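Local atomic coordinates of vanadium-dependent haloperoxidase (Zobellia galactanivorans, PDB entry 4CIT), a protein that probably acts as a vanadate-dependent peroxidase, specific for iodide, that oxidises the halide with hydrogen peroxide. Residues K284-T287 with P288-W292; N85-A88 with G89-G93; T303-D306 with F307-L311. One frame throughout, in Å; residues are numbered along the deposited sequence.

Interaction 1: residues K284-T287 with P288-W292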
ATOM      1  N   LYS A 284      -6.447  15.618  -6.042  1.00 50.49           N
ATOM      2  CA  LYS A 284      -5.961  15.240  -4.685  1.00 43.09           C
ATOM      3  C   LYS A 284      -6.582  13.915  -4.203  1.00 29.98           C
ATOM      4  O   LYS A 284      -7.640  13.887  -3.566  1.00 27.16           O
ATOM      5  CB  LYS A 284      -6.246  16.383  -3.684  1.00 47.31           C
ATOM      6  CG  LYS A 284      -5.349  16.337  -2.442  1.00 53.29           C
ATOM      7  CD  LYS A 284      -5.556  17.469  -1.431  1.00 51.94           C
ATOM      8  CE  LYS A 284      -6.507  17.046  -0.299  1.00 53.08           C
ATOM      9  NZ  LYS A 284      -6.091  17.472   1.076  1.00 48.84           N
ATOM     10  N   LYS A 285      -5.995  12.786  -4.562  1.00 25.59           N
ATOM     11  CA  LYS A 285      -6.483  11.528  -4.021  1.00 26.84           C
ATOM     12  C   LYS A 285      -5.353  10.574  -3.556  1.00 21.46           C
ATOM     13  O   LYS A 285      -4.261  10.690  -4.108  1.00 24.88           O
ATOM     14  CB  LYS A 285      -7.292  10.861  -5.067  1.00 37.43           C
ATOM     15  CG  LYS A 285      -8.758  11.243  -5.012  1.00 40.98           C
ATOM     16  CD  LYS A 285      -9.343  11.000  -6.381  1.00 48.15           C
ATOM     17  CE  LYS A 285      -8.715   9.748  -6.995  1.00 47.70           C
ATOM     18  NZ  LYS A 285      -9.784   8.883  -7.527  1.00 39.44           N
ATOM     19  N   ILE A 286      -5.599   9.761  -2.513  1.00 18.24           N
ATOM     20  CA  ILE A 286      -4.602   8.797  -2.066  1.00 19.46           C
ATOM     21  C   ILE A 286      -4.734   7.465  -2.836  1.00 20.95           C
ATOM     22  O   ILE A 286      -5.746   7.191  -3.405  1.00 24.55           O
ATOM     23  CB  ILE A 286      -4.619   8.589  -0.544  1.00 20.37           C
ATOM     24  CG1 ILE A 286      -5.945   8.059   0.004  1.00 19.54           C
ATOM     25  CG2 ILE A 286      -4.211   9.882   0.114  1.00 21.41           C
ATOM     26  CD1 ILE A 286      -5.849   7.638   1.470  1.00 24.91           C
ATOM     27  N   THR A 287      -3.695   6.649  -2.886  1.00 14.96           N
ATOM     28  CA  THR A 287      -3.762   5.354  -3.492  1.00 14.57           C
ATOM     29  C   THR A 287      -4.264   4.266  -2.528  1.00 13.20           C
ATOM     30  O   THR A 287      -4.324   4.491  -1.325  1.00 12.17           O
ATOM     31  CB  THR A 287      -2.379   4.954  -3.991  1.00 16.28           C
ATOM     32  OG1 THR A 287      -1.532   4.882  -2.867  1.00 16.63           O
ATOM     33  CG2 THR A 287      -1.852   5.948  -5.034  1.00 20.78           C
ATOM     34  N   PRO A 288      -4.589   3.088  -3.026  1.00 12.33           N
ATOM     35  CA  PRO A 288      -5.104   2.073  -2.138  1.00 12.90           C
ATOM     36  C   PRO A 288      -4.148   1.640  -1.042  1.00 12.00           C
ATOM     37  O   PRO A 288      -4.599   1.341   0.092  1.00 12.91           O
ATOM     38  CB  PRO A 288      -5.385   0.876  -3.093  1.00 13.57           C
ATOM     39  CG  PRO A 288      -5.732   1.551  -4.357  1.00 13.54           C
ATOM     40  CD  PRO A 288      -4.756   2.711  -4.457  1.00 14.77           C
ATOM     41  N   GLY A 289      -2.859   1.558  -1.327  1.00 11.60           N
ATOM     42  CA  GLY A 289      -1.871   1.241  -0.277  1.00 12.48           C
ATOM     43  C   GLY A 289      -1.838   2.247   0.861  1.00 13.55           C
ATOM     44  O   GLY A 289      -1.769   1.901   2.058  1.00 11.83           O
ATOM     45  N   ALA A 290      -1.924   3.524   0.475  1.00 11.52           N
ATOM     46  CA  ALA A 290      -2.009   4.630   1.453  1.00 11.30           C
ATOM     47  C   ALA A 290      -3.254   4.563   2.288  1.00 11.14           C
ATOM     48  O   ALA A 290      -3.229   4.811   3.510  1.00 12.10           O
ATOM     49  CB  ALA A 290      -1.884   6.000   0.763  1.00 10.84           C
ATOM     50  N   HIS A 291      -4.398   4.161   1.675  1.00  9.70           N
ATOM     51  CA  HIS A 291      -5.611   4.073   2.428  1.00  9.16           C
ATOM     52  C   HIS A 291      -5.476   2.986   3.516  1.00  9.91           C
ATOM     53  O   HIS A 291      -5.886   3.228   4.682  1.00  9.33           O
ATOM     54  CB  HIS A 291      -6.724   3.756   1.472  1.00  9.80           C
ATOM     55  CG  HIS A 291      -8.104   3.823   2.052  1.00 10.55           C
ATOM     56  ND1 HIS A 291      -9.209   4.059   1.258  1.00 11.83           N
ATOM     57  CD2 HIS A 291      -8.570   3.723   3.315  1.00 12.43           C
ATOM     58  CE1 HIS A 291     -10.285   4.157   2.018  1.00 13.47           C
ATOM     59  NE2 HIS A 291      -9.946   3.848   3.258  1.00 11.62           N
ATOM     60  N   TRP A 292      -4.872   1.856   3.164  1.00  9.19           N
ATOM     61  CA  TRP A 292      -4.682   0.785   4.150  1.00  9.23           C
ATOM     62  C   TRP A 292      -3.652   1.132   5.216  1.00 10.04           C
ATOM     63  O   TRP A 292      -3.780   0.686   6.320  1.00  8.81           O
ATOM     64  CB  TRP A 292      -4.435  -0.569   3.465  1.00  9.45           C
ATOM     65  CG  TRP A 292      -5.740  -1.146   2.975  1.00  9.81           C
ATOM     66  CD1 TRP A 292      -6.273  -1.015   1.705  1.00 11.12           C
ATOM     67  CD2 TRP A 292      -6.696  -1.867   3.737  1.00 10.10           C
ATOM     68  NE1 TRP A 292      -7.506  -1.646   1.640  1.00 12.44           N
ATOM     69  CE2 TRP A 292      -7.792  -2.140   2.898  1.00 11.95           C
ATOM     70  CE3 TRP A 292      -6.752  -2.268   5.066  1.00 11.68           C
ATOM     71  CZ2 TRP A 292      -8.901  -2.864   3.344  1.00 12.10           C
ATOM     72  CZ3 TRP A 292      -7.821  -3.026   5.502  1.00 10.18           C
ATOM     73  CH2 TRP A 292      -8.903  -3.282   4.641  1.00 11.24           C
TER
HETATM   74  O   HOH W   1      -0.804   2.328  -3.326  1.00 13.57           O
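Between Thr-287 and His-291 the backbone makes its first helical turn: His-291 N donates to Thr-287 O at 3.0 Å, arriving nearly along the C=O axis, with an N-H...O angle of 151°. Thr-287 is the N-cap of helix 288-302, and Pro-288, which has no N-H to offer, takes the first helical position. The threonine hydroxyl lies between the backbone N and the carbonyl carbon (chi1 62°), which leaves OG1 on the side of the helix start. There it works through a water: Thr-287 OG1 is 2.7 Å from the water oxygen, which in turn accepts from Gly-289 N at 3.0 Å, so the water satisfies the Gly-289 amide directly and links it to the N-cap hydroxyl. The junction with the proline is tight, Thr-287 CB standing only 3.3 Å from Pro-288 CD. Ile-286 supplies the apolar part. Ile-286 CB meets Ala-290 CB at 4.0 Å, while Ile-286 CD1 at the end of the longer branch lies 3.7 Å from CA of His-291 and comes obliquely to the imidazole ring. That ring turns away from the loop, where NE2 bonds Asp-391 and Trp-266 stacks on it. Helix 59-80 touches Thr-287 and Ala-290, and Ile-286 reaches helix 38-55. Pro-288 packs on His-368, a residue of the vanadate pocket, and its side chain is about 5 Å from a bound vanadate. This is an N-capped helix start with proline in first position, here entering the buried helical core beside the vanadate site.

Interaction 2: residues N85-A88 with G89-G93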
ATOM      1  N   ASN A  85      11.758  -9.683  16.840  1.00 10.26           N
ATOM      2  CA  ASN A  85      12.887 -10.246  16.113  1.00 11.56           C
ATOM      3  C   ASN A  85      13.258  -9.472  14.898  1.00 10.01           C
ATOM      4  O   ASN A  85      12.378  -8.925  14.223  1.00 10.57           O
ATOM      5  CB  ASN A  85      12.637 -11.667  15.641  1.00 13.49           C
ATOM      6  CG  ASN A  85      12.461 -12.650  16.770  1.00 19.99           C
ATOM      7  OD1 ASN A  85      12.884 -12.457  17.929  1.00 17.97           O
ATOM      8  ND2 ASN A  85      11.823 -13.717  16.441  1.00 26.80           N
ATOM      9  N   SER A  86      14.543  -9.468  14.531  1.00 10.19           N
ATOM     10  CA  SER A  86      14.982  -8.788  13.344  1.00 10.30           C
ATOM     11  C   SER A  86      14.453  -9.447  12.071  1.00 10.80           C
ATOM     12  O   SER A  86      14.265 -10.676  12.053  1.00 10.90           O
ATOM     13  CB  SER A  86      16.498  -8.813  13.326  1.00 11.83           C
ATOM     14  OG  SER A  86      17.018  -8.298  12.123  1.00 12.78           O
ATOM     15  N   LEU A  87      14.190  -8.634  11.052  1.00  9.88           N
ATOM     16  CA  LEU A  87      13.771  -9.091   9.728  1.00 11.22           C
ATOM     17  C   LEU A  87      14.978  -9.490   8.897  1.00 10.85           C
ATOM     18  O   LEU A  87      14.860  -9.965   7.752  1.00 12.31           O
ATOM     19  CB  LEU A  87      12.919  -8.007   9.025  1.00 10.53           C
ATOM     20  CG  LEU A  87      11.521  -7.952   9.597  1.00 11.71           C
ATOM     21  CD1 LEU A  87      10.844  -6.732   9.047  1.00 12.75           C
ATOM     22  CD2 LEU A  87      10.741  -9.245   9.315  1.00 12.75           C
ATOM     23  N   ALA A  88      16.182  -9.215   9.406  1.00 11.51           N
ATOM     24  CA  ALA A  88      17.368  -9.611   8.640  1.00 11.10           C
ATOM     25  C   ALA A  88      17.350 -11.156   8.546  1.00 11.89           C
ATOM     26  O   ALA A  88      16.983 -11.872   9.503  1.00 11.21           O
ATOM     27  CB  ALA A  88      18.678  -9.179   9.352  1.00 11.65           C
ATOM     28  N   GLY A  89      17.633 -11.684   7.382  1.00 11.47           N
ATOM     29  CA  GLY A  89      17.553 -13.045   7.166  1.00 12.79           C
ATOM     30  C   GLY A  89      16.151 -13.519   6.782  1.00 13.67           C
ATOM     31  O   GLY A  89      15.960 -14.709   6.423  1.00 13.73           O
ATOM     32  N   GLN A  90      15.168 -12.642   6.944  1.00 12.16           N
ATOM     33  CA  GLN A  90      13.756 -12.978   6.653  1.00 11.02           C
ATOM     34  C   GLN A  90      13.244 -12.281   5.368  1.00 13.59           C
ATOM     35  O   GLN A  90      12.427 -12.872   4.626  1.00 13.91           O
ATOM     36  CB  GLN A  90      12.871 -12.612   7.832  1.00 11.86           C
ATOM     37  CG  GLN A  90      13.277 -13.186   9.193  1.00 12.69           C
ATOM     38  CD  GLN A  90      12.136 -13.125  10.199  1.00 13.69           C
ATOM     39  OE1 GLN A  90      12.149 -12.441  11.275  1.00 16.55           O
ATOM     40  NE2 GLN A  90      11.145 -13.868   9.889  1.00 12.06           N
ATOM     41  N   LEU A  91      13.673 -11.081   5.114  1.00 10.94           N
ATOM     42  CA  LEU A  91      13.338 -10.378   3.884  1.00 10.34           C
ATOM     43  C   LEU A  91      14.443 -10.610   2.871  1.00 11.27           C
ATOM     44  O   LEU A  91      15.655 -10.627   3.258  1.00 11.40           O
ATOM     45  CB  LEU A  91      13.146  -8.871   4.115  1.00 11.40           C
ATOM     46  CG  LEU A  91      12.147  -8.401   5.138  1.00 11.48           C
ATOM     47  CD1 LEU A  91      11.914  -6.916   5.212  1.00 12.37           C
ATOM     48  CD2 LEU A  91      10.860  -9.088   4.870  1.00 10.87           C
ATOM     49  N   ASN A  92      14.103 -10.694   1.568  1.00 10.53           N
ATOM     50  CA  ASN A  92      15.119 -11.000   0.556  1.00 10.22           C
ATOM     51  C   ASN A  92      16.291 -10.042   0.484  1.00  9.46           C
ATOM     52  O   ASN A  92      16.089  -8.885   0.253  1.00 10.10           O
ATOM     53  CB  ASN A  92      14.399 -11.060  -0.828  1.00 11.39           C
ATOM     54  CG  ASN A  92      13.364 -12.254  -0.894  1.00 11.80           C
ATOM     55  OD1 ASN A  92      13.594 -13.334  -0.288  1.00 14.34           O
ATOM     56  ND2 ASN A  92      12.316 -12.086  -1.661  1.00 12.98           N
ATOM     57  N   GLY A  93      17.505 -10.539   0.711  1.00  9.60           N
ATOM     58  CA  GLY A  93      18.728  -9.726   0.633  1.00 12.65           C
ATOM     59  C   GLY A  93      19.104  -8.907   1.921  1.00 11.53           C
ATOM     60  O   GLY A  93      20.081  -8.228   1.888  1.00 12.95           O
TER
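Leu-87, Gln-90 and Leu-91 meet in a local turn contact, made in the partly buried loop that links helix 59-80 to helix 108-123. Two amides converge on one acceptor: Gln-90 N reaches Leu-87 O at 2.8 Å from above the carbonyl plane, and Leu-91 N reaches the same oxygen at 3.1 Å, close to the C=O direction. With Ala-88 and Gly-89 at its corners, the 87-90 segment has the backbone angles of a type II beta turn, and at the second corner (phi 86°) a CB would collide with Ala-88 O. An ST turn precedes it, Ser-86 OG accepting from Ala-88 N at 3.0 Å; Glu-75 of helix 59-80 also binds this hydroxyl. On the inner side the leucines lie at a slant to each other, Leu-87 CB 4.0 Å from Leu-91 CG, and they rest on Tyr-74 and Val-71 respectively. The turn itself sets Gln-90 CB 3.3 Å from Leu-87 O, and a chi1 of -54°, with CG opposite the carbonyl carbon, lays Gln-90 CG 3.9 Å from Ser-86 O. A glycine here would probably lose the aliphatic cover that CB and CG give the carbonyls of Leu-87 and Ser-86, and leave the backbone after the turn freer to flex. The side chain of Asn-85 is about 5 Å from the bound sodium ion, which Ala-78, Asn-81 and Tyr-84 surround.

Interaction 3: residues T303-D306 with F307-L311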
ATOM      1  N   THR A 303      -6.233   1.143  19.763  1.00 13.41           N
ATOM      2  CA  THR A 303      -5.726   0.160  20.696  1.00 15.16           C
ATOM      3  C   THR A 303      -4.662   0.713  21.652  1.00 15.20           C
ATOM      4  O   THR A 303      -4.104  -0.046  22.433  1.00 14.51           O
ATOM      5  CB  THR A 303      -5.231  -1.077  19.961  1.00 14.80           C
ATOM      6  OG1 THR A 303      -4.213  -0.738  18.984  1.00 12.37           O
ATOM      7  CG2 THR A 303      -6.346  -1.845  19.333  1.00 15.74           C
ATOM      8  N   ASN A 304      -4.366   1.997  21.527  1.00 15.76           N
ATOM      9  CA  ASN A 304      -3.282   2.652  22.297  1.00 18.64           C
ATOM     10  C   ASN A 304      -2.011   1.912  22.172  1.00 16.93           C
ATOM     11  O   ASN A 304      -1.292   1.723  23.159  1.00 17.53           O
ATOM     12  CB  ASN A 304      -3.683   2.733  23.786  1.00 22.43           C
ATOM     13  CG  ASN A 304      -4.921   3.569  23.974  1.00 29.73           C
ATOM     14  OD1 ASN A 304      -5.915   3.132  24.588  1.00 40.75           O
ATOM     15  ND2 ASN A 304      -4.912   4.753  23.387  1.00 28.44           N
ATOM     16  N   SER A 305      -1.690   1.430  20.966  1.00 12.80           N
ATOM     17  CA  SER A 305      -0.492   0.618  20.776  1.00 12.61           C
ATOM     18  C   SER A 305       0.743   1.502  20.953  1.00 14.21           C
ATOM     19  O   SER A 305       0.766   2.674  20.486  1.00 12.71           O
ATOM     20  CB  SER A 305      -0.475   0.098  19.336  1.00 12.03           C
ATOM     21  OG  SER A 305      -1.564  -0.822  19.152  1.00 13.32           O
ATOM     22  N   ASP A 306       1.725   0.940  21.667  1.00 11.41           N
ATOM     23  CA  ASP A 306       2.938   1.685  21.937  1.00 12.33           C
ATOM     24  C   ASP A 306       3.836   1.823  20.643  1.00 11.86           C
ATOM     25  O   ASP A 306       3.475   1.358  19.563  1.00 12.80           O
ATOM     26  CB  ASP A 306       3.679   1.149  23.171  1.00 14.57           C
ATOM     27  CG  ASP A 306       4.313  -0.191  22.965  1.00 17.42           C
ATOM     28  OD1 ASP A 306       4.432  -0.680  21.823  1.00 16.07           O
ATOM     29  OD2 ASP A 306       4.723  -0.828  24.004  1.00 19.82           O
ATOM     30  N   PHE A 307       4.949   2.510  20.745  1.00 10.95           N
ATOM     31  CA  PHE A 307       5.786   2.770  19.582  1.00 10.53           C
ATOM     32  C   PHE A 307       6.151   1.488  18.869  1.00 10.89           C
ATOM     33  O   PHE A 307       6.072   1.387  17.620  1.00 10.25           O
ATOM     34  CB  PHE A 307       7.049   3.507  20.005  1.00 11.50           C
ATOM     35  CG  PHE A 307       7.857   3.984  18.828  1.00 11.80           C
ATOM     36  CD1 PHE A 307       8.879   3.173  18.248  1.00 12.62           C
ATOM     37  CD2 PHE A 307       7.651   5.252  18.278  1.00 12.07           C
ATOM     38  CE1 PHE A 307       9.646   3.629  17.211  1.00 11.64           C
ATOM     39  CE2 PHE A 307       8.450   5.719  17.248  1.00 12.61           C
ATOM     40  CZ  PHE A 307       9.375   4.888  16.646  1.00 11.35           C
ATOM     41  N   ALA A 308       6.690   0.510  19.605  1.00 12.40           N
ATOM     42  CA  ALA A 308       7.122  -0.750  19.022  1.00 12.08           C
ATOM     43  C   ALA A 308       6.008  -1.572  18.403  1.00 11.94           C
ATOM     44  O   ALA A 308       6.212  -2.096  17.306  1.00 10.32           O
ATOM     45  CB  ALA A 308       7.924  -1.602  19.996  1.00 13.01           C
ATOM     46  N   LYS A 309       4.853  -1.652  19.055  1.00  9.71           N
ATOM     47  CA  LYS A 309       3.715  -2.413  18.537  1.00 10.49           C
ATOM     48  C   LYS A 309       3.165  -1.712  17.275  1.00 10.14           C
ATOM     49  O   LYS A 309       2.858  -2.356  16.296  1.00  9.89           O
ATOM     50  CB  LYS A 309       2.640  -2.526  19.573  1.00 10.94           C
ATOM     51  CG  LYS A 309       1.330  -3.158  19.146  1.00 12.67           C
ATOM     52  CD  LYS A 309       1.490  -4.543  18.688  1.00 16.29           C
ATOM     53  CE  LYS A 309       0.083  -5.180  18.491  1.00 20.12           C
ATOM     54  NZ  LYS A 309      -0.721  -5.337  19.751  1.00 21.86           N
ATOM     55  N   THR A 310       3.116  -0.424  17.337  1.00 10.17           N
ATOM     56  CA  THR A 310       2.691   0.381  16.134  1.00 11.26           C
ATOM     57  C   THR A 310       3.595   0.078  14.947  1.00 12.01           C
ATOM     58  O   THR A 310       3.129  -0.166  13.830  1.00 11.40           O
ATOM     59  CB  THR A 310       2.672   1.877  16.432  1.00 13.07           C
ATOM     60  OG1 THR A 310       1.724   2.116  17.436  1.00 12.81           O
ATOM     61  CG2 THR A 310       2.276   2.726  15.182  1.00 13.05           C
ATOM     62  N   LEU A 311       4.920   0.174  15.137  1.00 11.68           N
ATOM     63  CA  LEU A 311       5.872  -0.138  14.069  1.00 12.88           C
ATOM     64  C   LEU A 311       5.854  -1.496  13.544  1.00 12.48           C
ATOM     65  O   LEU A 311       5.906  -1.721  12.360  1.00 12.43           O
ATOM     66  CB  LEU A 311       7.252   0.266  14.536  1.00 13.46           C
ATOM     67  CG  LEU A 311       8.329   0.483  13.569  1.00 16.58           C
ATOM     68  CD1 LEU A 311       7.899   1.275  12.316  1.00 14.61           C
ATOM     69  CD2 LEU A 311       9.468   1.164  14.348  1.00 16.15           C
TER
HETATM   70  O   HOH W   2      -1.963  -3.058  20.642  1.00 24.55           O
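Asp-306 carries most of this contact, gripping the start of helix 307-335 with both its carboxylate and its carbonyl. As N-cap it holds CG between its backbone N and carbonyl carbon (chi1 70°), which brings Asp-306 OD1 over the first turn to accept from Lys-309 N at 3.0 Å. The bond is straight (166°), the N-H meeting OD1 almost head-on, in line with its C-O bond. A negative charge here would probably be stabilised by the amides of the helix start. The carbonyl takes two donors from a single residue: Thr-310 N comes in close to the C=O direction at 2.9 Å, and Thr-310 OG1, also 2.9 Å from Asp-306 O, approaches from above the carbonyl plane. That hydroxyl is gripped further by Arg-301.

Ser-305 and Lys-309 form the flank. Lys-309 CG lies 3.7 Å from Ser-305 CB, and the chain then bends at chi2 and chi4 and its end leads away, so that NZ meets the serine only through a water. This water is 2.7 Å from Ser-305 OG and accepts from Lys-309 NZ at 2.7 Å. Just upstream, Asn-304 closes helix 288-302 in a Schellman motif, so one helix ends and the next is capped within a few residues. Around this corner, helix 367-383 packs against Ser-305 and Lys-309, while Phe-307 inserts towards helices 59-80 and 108-123.

Overall arrangement
From the N terminus the contacts come in series as interactions 2, 1 and 3; each turns the chain within a few residues, and none nests within or crosses another. Interaction 2 shapes the loop leaving helix 59-80. Much later, interaction 1 brings the chain into helix 288-302, and interaction 3 closes the short loop from that helix into helix 307-335. Interactions 1 and 3 thus lie near the two ends of one helix, their centres 22 Å apart. Interaction 2 is about 8 Å from interaction 3 and about 17 Å from interaction 1 by nearest atoms. Helix 59-80 touches side chains of all three, while helix 367-383 packs against interactions 1 and 3.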